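PDB 3I8B: xylulose kinase from Bifidobacterium adolescentis ATCC 15703, which probably catalyses the ATP-dependent phosphorylation of D-xylulose to D-xylulose 5-phosphate, as a member of the FGGY family of carbohydrate kinases. Local coordinates for residues Ile428-Gly433 and Val452-Thr457; Asn275-Leu280 and Ala466-Trp471. One frame throughout, in Å; residues are numbered along the deposited sequence.

Contact 1: Ile428-Gly433 and Val452-Thr457; sequences ILLIGG and VTRPAT
Ile428 and Leu430 bracket Thr453 between two neighbouring parallel strands, the two strands of a beta-alpha-beta unit whose connecting helix is 438-448. Two backbone bonds hold them: Thr453 N donates to Ile428 O at 3.0 Å, and Leu430 N to Thr453 O at 2.8 Å. Thr453 O also receives a CA-H...O contact from Leu429 CA at 3.4 Å. A third rung would need an N-H at Pro455, which a proline lacks. Its ring takes the place instead, with CD lying 3.5 Å from Leu430 O, and a water bridges the gap, donating to both Leu430 O and Pro455 O.

On one face of the sheet, Leu430 and Val452 pack tightly. Val452 CG1 stands anti to its own backbone N (chi1 -177°), which directs it at Leu430 CB, 3.5 Å away, closer than usual carbon contact; Leu430 CD2 also lies within reach of this methyl. The other face carries Leu429 and Ile431, which both cross the Pro455 ring at about a right angle.

Further out, strand 288-293 continues the sheet beside 427-431 through backbone bonds from Leu429 and Ile431, while strand 486-490 flanks 452-455 on its other edge. Arg454 leaves the contact to form a salt bridge with Glu490 that may ease the closeness of the like-charged Arg441. Tyr460, opening the next helix, touches both Ile431 and Pro455. The pair thus lies inside the mixed sheet of the C-terminal half of this FGGY kinase, and where its regular bonding stops, Pro455 CG sits 3.8 Å from Leu429 CD2 and 4.0 Å from Ile431 CG2.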
loop_
_atom_site.group_PDB
_atom_site.type_symbol
_atom_site.label_atom_id
_atom_site.label_comp_id
_atom_site.label_asym_id
_atom_site.label_seq_id
_atom_site.Cartn_x
_atom_site.Cartn_y
_atom_site.Cartn_z
ATOM N N ILE A 428 -13.909 11.981 2.861
ATOM C CA ILE A 428 -12.655 12.012 2.103
ATOM C C ILE A 428 -11.558 12.709 2.892
ATOM O O ILE A 428 -11.749 13.831 3.359
ATOM C CB ILE A 428 -12.815 12.812 0.794
ATOM C CG1 ILE A 428 -14.043 12.348 0.014
ATOM C CG2 ILE A 428 -11.541 12.724 -0.064
ATOM C CD1 ILE A 428 -14.307 13.179 -1.237
ATOM N N LEU A 429 -10.409 12.051 3.025
ATOM C CA LEU A 429 -9.232 12.678 3.605
ATOM C C LEU A 429 -8.228 12.910 2.487
ATOM O O LEU A 429 -8.042 12.047 1.636
ATOM C CB LEU A 429 -8.605 11.795 4.688
ATOM C CG LEU A 429 -9.372 11.677 6.008
ATOM C CD1 LEU A 429 -10.710 11.015 5.791
ATOM C CD2 LEU A 429 -8.553 10.922 7.045
ATOM N N LEU A 430 -7.594 14.077 2.487
ATOM C CA LEU A 430 -6.628 14.417 1.461
ATOM C C LEU A 430 -5.268 14.638 2.100
ATOM O O LEU A 430 -5.100 15.538 2.932
ATOM C CB LEU A 430 -7.067 15.672 0.708
ATOM C CG LEU A 430 -6.064 16.211 -0.312
ATOM C CD1 LEU A 430 -5.880 15.219 -1.473
ATOM C CD2 LEU A 430 -6.502 17.584 -0.826
ATOM N N ILE A 431 -4.304 13.814 1.707
ATOM C CA ILE A 431 -2.956 13.873 2.259
ATOM C C ILE A 431 -1.921 13.897 1.149
ATOM O O ILE A 431 -2.263 13.915 -0.036
ATOM C CB ILE A 431 -2.665 12.652 3.145
ATOM C CG1 ILE A 431 -2.933 11.364 2.356
ATOM C CG2 ILE A 431 -3.492 12.714 4.423
ATOM C CD1 ILE A 431 -2.756 10.081 3.161
ATOM N N GLY A 432 -0.652 13.887 1.540
ATOM C CA GLY A 432 0.443 13.958 0.594
ATOM C C GLY A 432 0.743 15.382 0.159
ATOM O O GLY A 432 0.026 16.316 0.519
ATOM N N GLY A 433 1.800 15.536 -0.633
ATOM C CA GLY A 433 2.241 16.829 -1.127
ATOM C C GLY A 433 1.167 17.627 -1.841
ATOM O O GLY A 433 1.054 18.831 -1.648
ATOM N N VAL A 452 -13.748 17.952 1.868
ATOM C CA VAL A 452 -12.449 17.308 1.827
ATOM C C VAL A 452 -11.671 17.705 3.061
ATOM O O VAL A 452 -11.264 18.864 3.210
ATOM C CB VAL A 452 -11.647 17.696 0.569
ATOM C CG1 VAL A 452 -10.313 16.943 0.531
ATOM C CG2 VAL A 452 -12.457 17.395 -0.668
ATOM N N THR A 453 -11.493 16.737 3.957
ATOM C CA THR A 453 -10.733 16.941 5.175
ATOM C C THR A 453 -9.229 16.854 4.926
ATOM O O THR A 453 -8.749 15.948 4.232
ATOM C CB THR A 453 -11.139 15.911 6.254
ATOM O OG1 THR A 453 -12.492 16.154 6.661
ATOM C CG2 THR A 453 -10.221 16.000 7.452
ATOM N N ARG A 454 -8.487 17.801 5.497
ATOM C CA ARG A 454 -7.029 17.793 5.402
ATOM C C ARG A 454 -6.400 17.536 6.770
ATOM O O ARG A 454 -6.240 18.463 7.571
ATOM C CB ARG A 454 -6.502 19.111 4.824
ATOM C CG ARG A 454 -6.706 19.264 3.328
ATOM C CD ARG A 454 -6.020 20.507 2.806
ATOM N NE ARG A 454 -6.534 21.706 3.455
ATOM C CZ ARG A 454 -5.853 22.423 4.344
ATOM N NH1 ARG A 454 -4.617 22.073 4.679
ATOM N NH2 ARG A 454 -6.407 23.499 4.893
ATOM N N PRO A 455 -6.045 16.269 7.038
ATOM C CA PRO A 455 -5.361 15.918 8.287
ATOM C C PRO A 455 -4.003 16.592 8.336
ATOM O O PRO A 455 -3.352 16.681 7.304
ATOM C CB PRO A 455 -5.179 14.395 8.174
ATOM C CG PRO A 455 -6.200 13.950 7.154
ATOM C CD PRO A 455 -6.283 15.092 6.180
ATOM N N ALA A 456 -3.578 17.062 9.504
ATOM C CA ALA A 456 -2.253 17.649 9.618
ATOM C C ALA A 456 -1.192 16.640 9.182
ATOM O O ALA A 456 -1.293 15.446 9.474
ATOM C CB ALA A 456 -1.994 18.117 11.038
ATOM N N THR A 457 -0.188 17.119 8.461
ATOM C CA THR A 457 0.910 16.268 8.024
ATOM C C THR A 457 1.591 15.647 9.255
ATOM O O THR A 457 1.844 16.335 10.250
ATOM C CB THR A 457 1.919 17.060 7.160
ATOM O OG1 THR A 457 3.065 16.246 6.882
ATOM C CG2 THR A 457 2.372 18.311 7.879
HETATM O O HOH W 1 -3.293 16.902 4.598
#

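Contact 2: Asn275-Leu280 and Ala466-Trp471; sequences NAMASL and ARQAAW
Leu280 reaches from helix 274-281 towards helix 460-474 and divides its two methyls among three partners. Its CG is anti to the backbone N (chi1 -168°). From there CD2 meets Gln468 CB at 3.7 Å, the two side chains crossing at about a right angle, whereas CD1 approaches Arg467 NH1 and, obliquely, Trp471 CZ3. Arg467 is stretched out from CG to NE and passes obliquely beside Leu280. Its NH1 donates to Leu280 O at 3.1 Å, the oxygen lying at the edge of the guanidinium, slightly out of its plane.

Met277, a selenomethionine, also touches Gln468: with chi3 at 72° its terminal CE lies 3.7 Å from Gln468 NE2, and this chain too crosses Gln468 at about a right angle.

The axes of the two short segments approach to 10.0 Å, with their N-to-C directions 71° apart. Helix 274-281 follows strand 267-273 of the N-terminal sheet and touches Leu325 of the other sheet, while helix 460-474 packs on Val7 of strand 6-12, consistent with the helix pair between the two domains of the actin-like ATPase fold. Carbon from Leu280 and Met277 thus lies against polar side chains bonded elsewhere: Gln468 OE1 accepts from Gly271 N, and Arg467 NE donates to Pro480 O. Arg467 NH1 to Leu280 O is the one hydrogen bond between the segments.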
loop_
_atom_site.group_PDB
_atom_site.type_symbol
_atom_site.label_atom_id
_atom_site.label_comp_id
_atom_site.label_asym_id
_atom_site.label_seq_id
_atom_site.Cartn_x
_atom_site.Cartn_y
_atom_site.Cartn_z
ATOM N N ASN A 275 0.139 1.239 3.570
ATOM C CA ASN A 275 -1.159 1.852 3.289
ATOM C C ASN A 275 -2.204 1.635 4.391
ATOM O O ASN A 275 -2.853 2.590 4.829
ATOM C CB ASN A 275 -1.694 1.387 1.943
ATOM C CG ASN A 275 -0.905 1.960 0.785
ATOM O OD1 ASN A 275 -0.354 1.222 -0.038
ATOM N ND2 ASN A 275 -0.813 3.285 0.737
ATOM N N ALA A 276 -2.378 0.387 4.824
ATOM C CA ALA A 276 -3.319 0.067 5.898
ATOM C C ALA A 276 -2.897 0.609 7.270
ATOM O O ALA A 276 -3.739 0.946 8.115
ATOM C CB ALA A 276 -3.540 -1.441 5.989
HETATM N N MSE A 277 -1.597 0.656 7.515
HETATM C CA MSE A 277 -1.141 1.144 8.802
HETATM C C MSE A 277 -1.432 2.648 8.870
HETATM O O MSE A 277 -1.964 3.128 9.871
HETATM C CB MSE A 277 0.345 0.823 9.031
HETATM C CG MSE A 277 0.635 -0.669 9.225
HETATM SE SE MSE A 277 0.678 -1.288 11.136
HETATM C CE MSE A 277 -1.249 -1.179 11.518
ATOM N N ALA A 278 -1.129 3.372 7.787
ATOM C CA ALA A 278 -1.394 4.812 7.743
ATOM C C ALA A 278 -2.872 5.064 7.987
ATOM O O ALA A 278 -3.235 5.996 8.694
ATOM C CB ALA A 278 -0.974 5.415 6.397
ATOM N N SER A 279 -3.721 4.233 7.379
ATOM C CA SER A 279 -5.167 4.378 7.523
ATOM C C SER A 279 -5.609 4.228 8.986
ATOM O O SER A 279 -6.447 4.989 9.474
ATOM C CB SER A 279 -5.904 3.391 6.622
ATOM O OG SER A 279 -5.466 3.538 5.272
ATOM N N LEU A 280 -5.049 3.236 9.668
ATOM C CA LEU A 280 -5.286 3.070 11.094
ATOM C C LEU A 280 -4.820 4.332 11.844
ATOM O O LEU A 280 -5.543 4.863 12.661
ATOM C CB LEU A 280 -4.573 1.825 11.619
ATOM C CG LEU A 280 -4.939 1.354 13.029
ATOM C CD1 LEU A 280 -6.392 0.895 13.119
ATOM C CD2 LEU A 280 -3.993 0.258 13.476
ATOM N N ALA A 466 1.830 2.282 16.185
ATOM C CA ALA A 466 1.742 2.470 17.629
ATOM C C ALA A 466 0.315 2.254 18.099
ATOM O O ALA A 466 0.091 1.701 19.167
ATOM C CB ALA A 466 2.239 3.880 18.042
ATOM N N ARG A 467 -0.651 2.695 17.299
ATOM C CA ARG A 467 -2.064 2.529 17.648
ATOM C C ARG A 467 -2.435 1.056 17.701
ATOM O O ARG A 467 -3.216 0.622 18.552
ATOM C CB ARG A 467 -2.975 3.281 16.663
ATOM C CG ARG A 467 -4.406 3.468 17.161
ATOM C CD ARG A 467 -5.299 4.271 16.188
ATOM N NE ARG A 467 -6.656 4.384 16.728
ATOM C CZ ARG A 467 -7.779 4.366 16.010
ATOM N NH1 ARG A 467 -7.733 4.242 14.691
ATOM N NH2 ARG A 467 -8.957 4.469 16.615
ATOM N N GLN A 468 -1.849 0.273 16.816
ATOM C CA GLN A 468 -2.158 -1.150 16.791
ATOM C C GLN A 468 -1.518 -1.859 17.972
ATOM O O GLN A 468 -2.116 -2.759 18.561
ATOM C CB GLN A 468 -1.705 -1.791 15.477
ATOM C CG GLN A 468 -1.995 -3.299 15.393
ATOM C CD GLN A 468 -1.117 -3.983 14.344
ATOM O OE1 GLN A 468 0.095 -4.103 14.522
ATOM N NE2 GLN A 468 -1.731 -4.427 13.244
ATOM N N ALA A 469 -0.297 -1.465 18.311
ATOM C CA ALA A 469 0.367 -2.038 19.485
ATOM C C ALA A 469 -0.401 -1.672 20.764
ATOM O O ALA A 469 -0.589 -2.512 21.649
ATOM C CB ALA A 469 1.811 -1.566 19.572
ATOM N N ALA A 470 -0.845 -0.420 20.857
ATOM C CA ALA A 470 -1.669 -0.003 22.000
ATOM C C ALA A 470 -3.020 -0.743 22.035
ATOM O O ALA A 470 -3.520 -1.129 23.100
ATOM C CB ALA A 470 -1.865 1.499 21.998
ATOM N N TRP A 471 -3.600 -0.963 20.870
ATOM C CA TRP A 471 -4.835 -1.738 20.752
ATOM C C TRP A 471 -4.667 -3.159 21.310
ATOM O O TRP A 471 -5.460 -3.606 22.151
ATOM C CB TRP A 471 -5.258 -1.780 19.280
ATOM C CG TRP A 471 -6.628 -2.371 18.990
ATOM C CD1 TRP A 471 -7.597 -2.730 19.893
ATOM C CD2 TRP A 471 -7.184 -2.609 17.690
ATOM N NE1 TRP A 471 -8.715 -3.200 19.227
ATOM C CE2 TRP A 471 -8.482 -3.129 17.873
ATOM C CE3 TRP A 471 -6.702 -2.434 16.389
ATOM C CZ2 TRP A 471 -9.305 -3.480 16.793
ATOM C CZ3 TRP A 471 -7.511 -2.788 15.321
ATOM C CH2 TRP A 471 -8.802 -3.304 15.530
#

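In the fold
Contact 1 is nested inside the chain loop that contact 2 closes, and the two are coupled through a single stretch: strand 452-455 runs on into helix 460-474, which supplies one side of contact 2. Their centres are 17 Å apart and their nearest atoms about 6 Å, so they do not touch; Tyr460, which touches contact 1, is also touched by Ala278 of helix 274-281. Contact 2 is the nearer to the predicted proton acceptor Asp274, whose side chain is about 6 Å from that of Met277 and about 10 Å from that of Ile431. Asp11, predicted to matter for activity, lies about 7 and 12 Å from the same side chains.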